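Local atomic coordinates of NAD_Gly3P_dh, NAD-dependent glycerol-3-phosphate dehydrogenase (Streptosporangium roseum, PDB entry 5OCM), a protein that binds NADP and, as an imine reductase, probably uses the reduced cofactor to convert imines to amines. Residues 61-66 / 85-90; 113-118 / 136-141. All blocks are in the same frame, centred on the assembly; numbering follows the deposited sequence.

Contact 1 of 2, residues 61-66 / 85-90; sequences PLVVVC and AGRVLV. With NAP (NADP nicotinamide-adenine-dinucleotide phosphate), chain G.
L62, V63 and V64 pair with V88, L89 and V90 as neighbouring parallel strands whose axes diverge by only 20°. The backbone evidence is a ladder of four bonds that switches from strand to strand. V88 N donates to P61 O at 3.0 Å, and V63 N to V88 O at 2.9 Å. Further along, V90 N reaches V63 O at 2.8 Å, and V65 N reaches V90 O at 2.8 Å. Beside these bonds the CA hydrogens of L62, V64 and L89 lean on the same acceptors.

Apolar packing differs on the two faces. On the face carrying L62, V64, V88 and V90, the CD1 methyl of L62 bridges two rungs, 3.7 Å from V90 CG2 and 4.0 Å from V88 CG1. CG anti to the backbone N (chi1 -179°) carries the branch along the strand toward V90. V64 CG2 lies beside V90 CB, the two side chains pointing the same way. V6 of strand 6-9 and H145 of helix 139-149 cover L62. On the face of V63 and L89, the tip of L89 reaches over V63 O and forward to V65, CD1 meeting V65 CG1 at 4.1 Å. That methyl of V65 sits in the crowded position between its own N and carbonyl carbon (chi1 41°), and also rests against V90 O.

At the N-terminal end R87 rests its CB near P61 O, and its polar end bonds outside the pair: NE to the V83 carbonyl and NH1 to that of S60, with P61 N near the guanidinium edge.

At the far end C66 SG approaches the nicotinamide-ribose oxygen O4D of the NADP at 3.4 Å. Strand 62-65, helix 70-77 and strand 88-91 make a beta-alpha-beta crossover of the Rossmann-type nucleotide-binding domain, whose C-terminal strand ends face the cofactor.

Contact 2 of 2, residues 113-118 / 136-141; sequences TYLDGA and SGPEAA
D116 and S136 grip each other through both backbone groups, a single antiparallel hydrogen-bonded pair: D116 N to S136 O at 2.9 Å and S136 N to D116 O at 2.9 Å. One residue earlier, the L115 side chain takes over. Its CG is anti to the carbonyl carbon (chi1 -70°), which brings CD2 to 3.7 Å from S136 O and 4.1 Å from P138 CD, while CD1 comes up to the A141 carbonyl group at its carbon, 4.1 Å away. An alanine at L115 would probably open a gap beside P138 and A141, leaving the P138 ring and A141 without the methyls that pack on them. The CD atom of the P138 ring lies 3.3 Å from Y114 O, and A141 CB packs on T113 OG1 at 3.6 Å.

Strand 131-136 runs antiparallel to 113-120 and parallel to 155-160, near one edge of the otherwise parallel Rossmann-type sheet; after S136 the chain turns at G137, and P138 takes the N-cap position of the helix. G137 has a positive phi (134°), and at its backbone angles a beta carbon would press on the carbonyl oxygen of S136; it would also collide with Y114 O.

Further out, H163 NE2 donates to that same Y114 carbonyl, and the H163 and Y114 rings meet at about 25°. D116 O has a second donor in S166 OG, which also bonds S136 OG, linking the pair to helix 165-192. The Y114 hydroxyl makes a weak bond to D116 OD2 at 2.6 Å and is held as well by N91 ND2, while G137 O receives Y158 OH.

Contacts 1 and 2 have centres 10 Å apart and share one sheet, since strands 88-91 and 113-120 are neighbours. L89 joins them on both its backbone polar atoms: L89 N to T113 O and L89 O to L115 N, both probable hydrogen bonds at 2.9 Å. Beside that seam V88 CG2 packs on T113 OG1 at 3.5 Å. The helix that begins in contact 2 continues to H145, which touches L62 and V88 of contact 1. Contact 1 reaches the NADP directly through C66, whereas the D116 side chain of contact 2 stays about 10 Å from it and about 12 Å from the bound trifluoroacetophenone hydrate.

Contact 1 of 2, residues 61-66 / 85-90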
loop_
_atom_site.group_PDB
_atom_site.type_symbol
_atom_site.label_atom_id
_atom_site.label_comp_id
_atom_site.label_asym_id
_atom_site.label_seq_id
_atom_site.Cartn_x
_atom_site.Cartn_y
_atom_site.Cartn_z
ATOM N N PRO A 61 2.677 -17.706 -34.656
ATOM C CA PRO A 61 2.936 -18.852 -33.767
ATOM C C PRO A 61 2.652 -18.580 -32.295
ATOM O O PRO A 61 2.677 -19.534 -31.508
ATOM C CB PRO A 61 4.444 -19.091 -33.933
ATOM C CG PRO A 61 4.990 -17.773 -34.345
ATOM C CD PRO A 61 3.925 -17.115 -35.166
ATOM N N LEU A 62 2.408 -17.332 -31.929
ATOM C CA LEU A 62 2.160 -16.908 -30.538
ATOM C C LEU A 62 0.894 -16.058 -30.579
ATOM O O LEU A 62 0.840 -15.060 -31.314
ATOM C CB LEU A 62 3.326 -16.104 -30.004
ATOM C CG LEU A 62 3.260 -15.617 -28.585
ATOM C CD1 LEU A 62 3.335 -16.769 -27.655
ATOM C CD2 LEU A 62 4.344 -14.649 -28.207
ATOM N N VAL A 63 -0.120 -16.461 -29.814
ATOM C CA VAL A 63 -1.416 -15.813 -29.825
ATOM C C VAL A 63 -1.759 -15.392 -28.403
ATOM O O VAL A 63 -1.848 -16.218 -27.495
ATOM C CB VAL A 63 -2.529 -16.737 -30.323
ATOM C CG1 VAL A 63 -3.894 -16.003 -30.325
ATOM C CG2 VAL A 63 -2.192 -17.282 -31.698
ATOM N N VAL A 64 -1.949 -14.092 -28.233
ATOM C CA VAL A 64 -2.168 -13.486 -26.910
ATOM C C VAL A 64 -3.640 -13.025 -26.870
ATOM O O VAL A 64 -4.081 -12.310 -27.770
ATOM C CB VAL A 64 -1.275 -12.288 -26.723
ATOM C CG1 VAL A 64 -1.555 -11.592 -25.376
ATOM C CG2 VAL A 64 0.177 -12.749 -26.788
ATOM N N VAL A 65 -4.377 -13.393 -25.808
ATOM C CA VAL A 65 -5.741 -12.946 -25.679
ATOM C C VAL A 65 -5.853 -12.052 -24.453
ATOM O O VAL A 65 -5.383 -12.430 -23.353
ATOM C CB VAL A 65 -6.789 -14.101 -25.645
ATOM C CG1 VAL A 65 -6.406 -15.263 -24.853
ATOM C CG2 VAL A 65 -8.190 -13.616 -25.361
ATOM N N CYS A 66 -6.560 -10.939 -24.609
ATOM C CA CYS A 66 -6.775 -9.996 -23.487
ATOM C C CYS A 66 -8.138 -9.371 -23.650
ATOM O O CYS A 66 -8.290 -8.326 -24.253
ATOM C CB CYS A 66 -5.674 -8.990 -23.417
ATOM S SG CYS A 66 -5.800 -7.936 -21.930
ATOM N N ALA A 85 -3.753 -25.372 -32.951
ATOM C CA ALA A 85 -2.748 -26.422 -33.203
ATOM C C ALA A 85 -1.400 -25.923 -33.644
ATOM O O ALA A 85 -1.242 -25.188 -34.641
ATOM C CB ALA A 85 -3.279 -27.452 -34.241
ATOM N N GLY A 86 -0.376 -26.261 -32.843
ATOM C CA GLY A 86 1.017 -25.912 -33.115
ATOM C C GLY A 86 1.391 -24.524 -32.633
ATOM O O GLY A 86 2.498 -24.071 -32.952
ATOM N N ARG A 87 0.444 -23.784 -32.036
ATOM C CA ARG A 87 0.677 -22.394 -31.636
ATOM C C ARG A 87 0.672 -22.347 -30.125
ATOM O O ARG A 87 0.218 -23.224 -29.458
ATOM C CB ARG A 87 -0.392 -21.444 -32.180
ATOM C CG ARG A 87 -0.540 -21.532 -33.695
ATOM C CD ARG A 87 -1.696 -20.699 -34.227
ATOM N NE ARG A 87 -2.001 -21.157 -35.563
ATOM C CZ ARG A 87 -1.356 -20.815 -36.664
ATOM N NH1 ARG A 87 -0.384 -19.948 -36.661
ATOM N NH2 ARG A 87 -1.713 -21.384 -37.811
ATOM N N VAL A 88 1.278 -21.294 -29.573
ATOM C CA VAL A 88 1.309 -21.121 -28.139
ATOM C C VAL A 88 0.299 -20.032 -27.802
ATOM O O VAL A 88 0.359 -18.950 -28.367
ATOM C CB VAL A 88 2.707 -20.819 -27.638
ATOM C CG1 VAL A 88 2.679 -20.401 -26.176
ATOM C CG2 VAL A 88 3.636 -22.020 -27.941
ATOM N N LEU A 89 -0.646 -20.374 -26.946
ATOM C CA LEU A 89 -1.719 -19.498 -26.568
ATOM C C LEU A 89 -1.361 -18.902 -25.207
ATOM O O LEU A 89 -1.026 -19.652 -24.271
ATOM C CB LEU A 89 -3.010 -20.282 -26.455
ATOM C CG LEU A 89 -4.227 -19.592 -25.897
ATOM C CD1 LEU A 89 -4.633 -18.435 -26.774
ATOM C CD2 LEU A 89 -5.381 -20.584 -25.698
ATOM N N VAL A 90 -1.457 -17.575 -25.098
ATOM C CA VAL A 90 -1.121 -16.849 -23.881
ATOM C C VAL A 90 -2.356 -16.051 -23.478
ATOM O O VAL A 90 -2.838 -15.213 -24.256
ATOM C CB VAL A 90 0.045 -15.872 -24.107
ATOM C CG1 VAL A 90 0.323 -15.019 -22.850
ATOM C CG2 VAL A 90 1.307 -16.622 -24.588
HETATM P PA NAP G . -11.792 -3.115 -21.898
HETATM O O1A NAP G . -11.265 -1.759 -22.364
HETATM O O2A NAP G . -13.123 -2.979 -21.315
HETATM O O5B NAP G . -11.789 -4.227 -23.095
HETATM C C5B NAP G . -12.608 -5.387 -22.987
HETATM C C4B NAP G . -12.242 -6.178 -24.220
HETATM O O4B NAP G . -12.840 -7.462 -24.214
HETATM C C3B NAP G . -12.639 -5.500 -25.570
HETATM O O3B NAP G . -11.636 -5.724 -26.588
HETATM C C2B NAP G . -13.942 -6.255 -25.902
HETATM O O2B NAP G . -14.349 -6.178 -27.281
HETATM C C1B NAP G . -13.575 -7.642 -25.451
HETATM N N9A NAP G . -14.717 -8.512 -25.239
HETATM C C8A NAP G . -15.638 -8.472 -24.271
HETATM N N7A NAP G . -16.525 -9.448 -24.405
HETATM C C5A NAP G . -16.160 -10.132 -25.508
HETATM C C6A NAP G . -16.664 -11.293 -26.219
HETATM N N6A NAP G . -17.799 -11.946 -25.756
HETATM N N1A NAP G . -16.065 -11.649 -27.377
HETATM C C2A NAP G . -14.964 -11.019 -27.844
HETATM N N3A NAP G . -14.412 -9.953 -27.231
HETATM C C4A NAP G . -14.983 -9.516 -26.081
HETATM O O3 NAP G . -10.922 -3.812 -20.778
HETATM P PN NAP G . -9.292 -3.651 -20.644
HETATM O O1N NAP G . -8.995 -2.593 -19.661
HETATM O O2N NAP G . -8.617 -3.811 -22.016
HETATM O O5D NAP G . -9.135 -5.025 -19.808
HETATM C C5D NAP G . -8.985 -6.250 -20.533
HETATM C C4D NAP G . -8.499 -7.288 -19.542
HETATM O O4D NAP G . -7.171 -6.850 -19.024
HETATM C C3D NAP G . -9.499 -7.469 -18.382
HETATM O O3D NAP G . -9.565 -8.849 -17.978
HETATM C C2D NAP G . -8.825 -6.607 -17.302
HETATM O O2D NAP G . -9.165 -6.919 -15.941
HETATM C C1D NAP G . -7.328 -6.849 -17.631
HETATM N N1N NAP G . -6.448 -5.817 -17.120
HETATM C C2N NAP G . -6.619 -4.553 -17.450
HETATM C C3N NAP G . -5.780 -3.551 -16.925
HETATM C C7N NAP G . -5.962 -2.106 -17.196
HETATM O O7N NAP G . -5.224 -1.344 -16.533
HETATM N N7N NAP G . -6.851 -1.695 -18.058
HETATM C C4N NAP G . -4.711 -3.918 -16.091
HETATM C C5N NAP G . -4.508 -5.275 -15.860
HETATM C C6N NAP G . -5.400 -6.189 -16.395
HETATM P P2B NAP G . -15.227 -4.929 -27.775
HETATM O O1X NAP G . -14.251 -3.826 -28.019
HETATM O O2X NAP G . -15.896 -5.549 -28.955
HETATM O O3X NAP G . -16.293 -4.746 -26.692
#

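Contact 2 of 2, residues 113-118 / 136-141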
loop_
_atom_site.group_PDB
_atom_site.type_symbol
_atom_site.label_atom_id
_atom_site.label_comp_id
_atom_site.label_asym_id
_atom_site.label_seq_id
_atom_site.Cartn_x
_atom_site.Cartn_y
_atom_site.Cartn_z
ATOM N N THR A 113 -0.402 -25.604 -26.587
ATOM C CA THR A 113 0.464 -25.229 -25.453
ATOM C C THR A 113 -0.034 -23.895 -24.907
ATOM O O THR A 113 -0.416 -22.990 -25.690
ATOM C CB THR A 113 2.012 -25.368 -25.669
ATOM O OG1 THR A 113 2.808 -24.160 -25.364
ATOM C CG2 THR A 113 2.410 -26.189 -26.786
ATOM N N TYR A 114 -0.141 -23.797 -23.595
ATOM C CA TYR A 114 -0.929 -22.743 -22.955
ATOM C C TYR A 114 -0.167 -22.121 -21.789
ATOM O O TYR A 114 0.304 -22.841 -20.900
ATOM C CB TYR A 114 -2.222 -23.334 -22.425
ATOM C CG TYR A 114 -3.120 -22.355 -21.765
ATOM C CD1 TYR A 114 -3.633 -21.283 -22.452
ATOM C CD2 TYR A 114 -3.506 -22.515 -20.442
ATOM C CE1 TYR A 114 -4.477 -20.374 -21.843
ATOM C CE2 TYR A 114 -4.370 -21.594 -19.802
ATOM C CZ TYR A 114 -4.828 -20.521 -20.481
ATOM O OH TYR A 114 -5.685 -19.630 -19.904
ATOM N N LEU A 115 -0.055 -20.789 -21.795
ATOM C CA LEU A 115 0.481 -20.033 -20.679
ATOM C C LEU A 115 -0.611 -19.117 -20.188
ATOM O O LEU A 115 -1.305 -18.469 -20.985
ATOM C CB LEU A 115 1.668 -19.198 -21.122
ATOM C CG LEU A 115 2.948 -19.996 -21.462
ATOM C CD1 LEU A 115 3.986 -19.088 -22.072
ATOM C CD2 LEU A 115 3.511 -20.714 -20.212
ATOM N N ASP A 116 -0.792 -19.069 -18.871
ATOM C CA ASP A 116 -1.795 -18.224 -18.276
ATOM C C ASP A 116 -1.066 -17.149 -17.524
ATOM O O ASP A 116 -0.252 -17.479 -16.626
ATOM C CB ASP A 116 -2.718 -19.046 -17.353
ATOM C CG ASP A 116 -3.987 -18.298 -17.023
ATOM O OD1 ASP A 116 -3.937 -17.311 -16.228
ATOM O OD2 ASP A 116 -5.081 -18.656 -17.555
ATOM N N GLY A 117 -1.319 -15.888 -17.817
ATOM C CA GLY A 117 -0.585 -14.774 -17.229
ATOM C C GLY A 117 -1.438 -13.678 -16.633
ATOM O O GLY A 117 -2.636 -13.625 -16.848
ATOM N N ALA A 118 -0.800 -12.832 -15.846
ATOM C CA ALA A 118 -1.441 -11.717 -15.191
ATOM C C ALA A 118 -0.630 -10.473 -15.420
ATOM O O ALA A 118 0.604 -10.491 -15.268
ATOM C CB ALA A 118 -1.602 -11.964 -13.742
ATOM N N SER A 136 2.234 -18.554 -15.708
ATOM C CA SER A 136 2.239 -19.925 -15.245
ATOM C C SER A 136 1.918 -20.847 -16.351
ATOM O O SER A 136 1.233 -20.483 -17.332
ATOM C CB SER A 136 1.156 -20.136 -14.168
ATOM O OG SER A 136 1.283 -19.182 -13.178
ATOM N N GLY A 137 2.399 -22.078 -16.206
ATOM C CA GLY A 137 2.224 -23.115 -17.259
ATOM C C GLY A 137 3.557 -23.798 -17.459
ATOM O O GLY A 137 4.437 -23.717 -16.603
ATOM N N PRO A 138 3.716 -24.494 -18.580
ATOM C CA PRO A 138 4.983 -25.276 -18.762
ATOM C C PRO A 138 6.184 -24.413 -18.864
ATOM O O PRO A 138 6.208 -23.439 -19.649
ATOM C CB PRO A 138 4.759 -26.058 -20.057
ATOM C CG PRO A 138 3.404 -25.718 -20.529
ATOM C CD PRO A 138 2.728 -24.721 -19.660
ATOM N N GLU A 139 7.195 -24.713 -18.062
ATOM C CA GLU A 139 8.392 -23.859 -18.023
ATOM C C GLU A 139 9.067 -23.778 -19.371
ATOM O O GLU A 139 9.556 -22.727 -19.758
ATOM C CB GLU A 139 9.368 -24.366 -16.962
ATOM C CG GLU A 139 10.508 -23.414 -16.766
ATOM C CD GLU A 139 11.329 -23.677 -15.491
ATOM O OE1 GLU A 139 11.414 -24.867 -15.093
ATOM O OE2 GLU A 139 11.924 -22.701 -14.939
ATOM N N ALA A 140 9.068 -24.874 -20.118
ATOM C CA ALA A 140 9.743 -24.869 -21.424
ATOM C C ALA A 140 9.083 -23.913 -22.384
ATOM O O ALA A 140 9.775 -23.264 -23.164
ATOM C CB ALA A 140 9.718 -26.266 -22.004
ATOM N N ALA A 141 7.747 -23.804 -22.350
ATOM C CA ALA A 141 7.048 -22.834 -23.211
ATOM C C ALA A 141 7.330 -21.403 -22.793
ATOM O O ALA A 141 7.529 -20.545 -23.645
ATOM C CB ALA A 141 5.572 -23.139 -23.236
#